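Local coordinates for RctB replication initiator protein (PDB 5UBE) that probably binds origin DNA to initiate replication of the second chromosome of Vibrio cholerae, at residues K95-R100 with L111-N116. Numbering follows the deposited sequence.
Sequences KQIPVR and LHRFIN
Strands 94-100 and 108-114 pair as an antiparallel beta hairpin, consistent with the wing of a winged helix-turn-helix domain, and Lys95 to Ile97 zip onto Leu111 to Arg113 at its base. Lys95 with Arg113 and Ile97 with Leu111 are hydrogen-bonded pairs, each closed by two backbone bonds; in the second, Ile97 N to Leu111 O and Leu111 N to Ile97 O are both 2.7 Å. Gln96 and His112 form the non-hydrogen-bonded pair between them. Their side chains run side by side on the face turned to helix 78-91, where Leu85 touches the imidazole and Val89 touches Gln96. Amide and ring planes are 24° apart, and Gln96 NE2 comes to 3.3 Å from His112 CE1, a contact rather than a bond; His112 ND1 is buried without a polar partner. Past the strand, Ile115 lays CD1 against the backbone at Lys95, 3.3 Å from Lys95 N. On the face of Lys95, Ile97, Leu111 and Arg113, the CG1 methyl of Val99 packs against Leu111 CB at 3.6 Å. Arg113 bends at chi3 (-46°), which turns NE out of line with the chain, and NE makes a salt bridge to Glu22 on the neighbouring strand. With CD1 anti to CA (chi2 171°), Ile97 sets that methyl over the centre of one guanidinium face, Ile97 CD1 standing 3.5 Å from Arg113 CZ.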
loop_
_atom_site.group_PDB
_atom_site.type_symbol
_atom_site.label_atom_id
_atom_site.label_comp_id
_atom_site.label_asym_id
_atom_site.label_seq_id
_atom_site.Cartn_x
_atom_site.Cartn_y
_atom_site.Cartn_z
ATOM N N LYS A 95 6.882 -5.538 0.985
ATOM C CA LYS A 95 6.981 -6.451 2.114
ATOM C C LYS A 95 5.662 -6.441 2.880
ATOM O O LYS A 95 5.223 -5.384 3.369
ATOM C CB LYS A 95 8.127 -6.049 3.029
ATOM C CG LYS A 95 8.379 -7.022 4.161
ATOM C CD LYS A 95 9.608 -6.611 4.955
ATOM C CE LYS A 95 9.918 -7.612 6.055
ATOM N NZ LYS A 95 10.962 -7.097 6.980
ATOM N N GLN A 96 5.038 -7.614 2.986
ATOM C CA GLN A 96 3.811 -7.772 3.760
ATOM C C GLN A 96 4.154 -7.976 5.230
ATOM O O GLN A 96 4.861 -8.925 5.587
ATOM C CB GLN A 96 2.989 -8.947 3.245
ATOM C CG GLN A 96 2.536 -8.807 1.810
ATOM C CD GLN A 96 1.379 -9.736 1.495
ATOM O OE1 GLN A 96 1.569 -10.783 0.878
ATOM N NE2 GLN A 96 0.165 -9.360 1.925
ATOM N N ILE A 97 3.636 -7.093 6.075
ATOM C CA ILE A 97 3.895 -7.092 7.510
ATOM C C ILE A 97 2.563 -7.228 8.233
ATOM O O ILE A 97 1.746 -6.300 8.165
ATOM C CB ILE A 97 4.599 -5.796 7.932
ATOM C CG1 ILE A 97 5.868 -5.584 7.097
ATOM C CG2 ILE A 97 4.878 -5.792 9.435
ATOM C CD1 ILE A 97 6.513 -4.219 7.289
ATOM N N PRO A 98 2.277 -8.338 8.913
ATOM C CA PRO A 98 1.059 -8.389 9.733
ATOM C C PRO A 98 1.238 -7.510 10.961
ATOM O O PRO A 98 2.289 -7.533 11.606
ATOM C CB PRO A 98 0.930 -9.873 10.102
ATOM C CG PRO A 98 1.808 -10.587 9.143
ATOM C CD PRO A 98 2.941 -9.645 8.852
ATOM N N VAL A 99 0.212 -6.709 11.258
ATOM C CA VAL A 99 0.235 -5.756 12.360
ATOM C C VAL A 99 -1.043 -5.908 13.173
ATOM O O VAL A 99 -2.049 -6.442 12.700
ATOM C CB VAL A 99 0.376 -4.298 11.875
ATOM C CG1 VAL A 99 1.678 -4.117 11.122
ATOM C CG2 VAL A 99 -0.816 -3.913 11.012
ATOM N N ARG A 100 -0.993 -5.426 14.411
ATOM C CA ARG A 100 -2.146 -5.445 15.300
ATOM C C ARG A 100 -2.511 -4.024 15.698
ATOM O O ARG A 100 -1.742 -3.079 15.496
ATOM C CB ARG A 100 -1.876 -6.288 16.555
ATOM C CG ARG A 100 -1.336 -7.681 16.264
ATOM C CD ARG A 100 -1.035 -8.442 17.544
ATOM N NE ARG A 100 -0.552 -9.794 17.282
ATOM C CZ ARG A 100 -0.184 -10.654 18.226
ATOM N NH1 ARG A 100 -0.237 -10.302 19.505
ATOM N NH2 ARG A 100 0.240 -11.868 17.892
ATOM N N LEU A 111 0.094 -4.752 6.762
ATOM C CA LEU A 111 0.847 -3.544 6.456
ATOM C C LEU A 111 1.782 -3.825 5.289
ATOM O O LEU A 111 2.407 -4.884 5.225
ATOM C CB LEU A 111 1.645 -3.065 7.669
ATOM C CG LEU A 111 2.403 -1.754 7.464
ATOM C CD1 LEU A 111 1.424 -0.620 7.189
ATOM C CD2 LEU A 111 3.275 -1.451 8.673
ATOM N N HIS A 112 1.869 -2.876 4.366
ATOM C CA HIS A 112 2.650 -3.045 3.148
ATOM C C HIS A 112 3.651 -1.912 3.065
ATOM O O HIS A 112 3.268 -0.739 3.120
ATOM C CB HIS A 112 1.746 -3.077 1.913
ATOM C CG HIS A 112 0.746 -4.178 1.965
ATOM N ND1 HIS A 112 0.870 -5.336 1.227
ATOM C CD2 HIS A 112 -0.359 -4.330 2.729
ATOM C CE1 HIS A 112 -0.138 -6.141 1.509
ATOM N NE2 HIS A 112 -0.898 -5.557 2.417
ATOM N N ARG A 113 4.922 -2.271 2.930
ATOM C CA ARG A 113 6.034 -1.330 2.911
ATOM C C ARG A 113 6.747 -1.461 1.576
ATOM O O ARG A 113 7.075 -2.570 1.155
ATOM C CB ARG A 113 6.998 -1.609 4.069
ATOM C CG ARG A 113 8.423 -1.100 3.865
ATOM C CD ARG A 113 9.263 -1.480 5.066
ATOM N NE ARG A 113 8.549 -1.172 6.302
ATOM C CZ ARG A 113 8.883 -1.625 7.505
ATOM N NH1 ARG A 113 9.933 -2.423 7.655
ATOM N NH2 ARG A 113 8.161 -1.280 8.563
ATOM N N PHE A 114 6.941 -0.338 0.896
ATOM C CA PHE A 114 7.669 -0.362 -0.360
ATOM C C PHE A 114 9.064 -0.915 -0.123
ATOM O O PHE A 114 9.666 -0.693 0.930
ATOM C CB PHE A 114 7.736 1.041 -0.961
ATOM C CG PHE A 114 6.435 1.488 -1.620
ATOM C CD1 PHE A 114 6.101 1.045 -2.900
ATOM C CD2 PHE A 114 5.558 2.346 -0.963
ATOM C CE1 PHE A 114 4.927 1.459 -3.509
ATOM C CE2 PHE A 114 4.358 2.759 -1.568
ATOM C CZ PHE A 114 4.048 2.313 -2.844
ATOM N N ILE A 115 9.557 -1.684 -1.091
ATOM C CA ILE A 115 10.877 -2.295 -1.026
ATOM C C ILE A 115 11.782 -1.555 -1.999
ATOM O O ILE A 115 11.399 -1.296 -3.145
ATOM C CB ILE A 115 10.824 -3.804 -1.349
ATOM C CG1 ILE A 115 9.780 -4.504 -0.476
ATOM C CG2 ILE A 115 12.184 -4.447 -1.103
ATOM C CD1 ILE A 115 9.760 -6.006 -0.618
ATOM N N ASN A 116 12.966 -1.193 -1.531
ATOM C CA ASN A 116 13.923 -0.467 -2.352
ATOM C C ASN A 116 14.247 -1.269 -3.608
ATOM O O ASN A 116 14.530 -2.471 -3.512
ATOM C CB ASN A 116 15.192 -0.204 -1.534
ATOM C CG ASN A 116 16.101 0.822 -2.174
ATOM O OD1 ASN A 116 16.427 0.731 -3.359
ATOM N ND2 ASN A 116 16.514 1.813 -1.392
#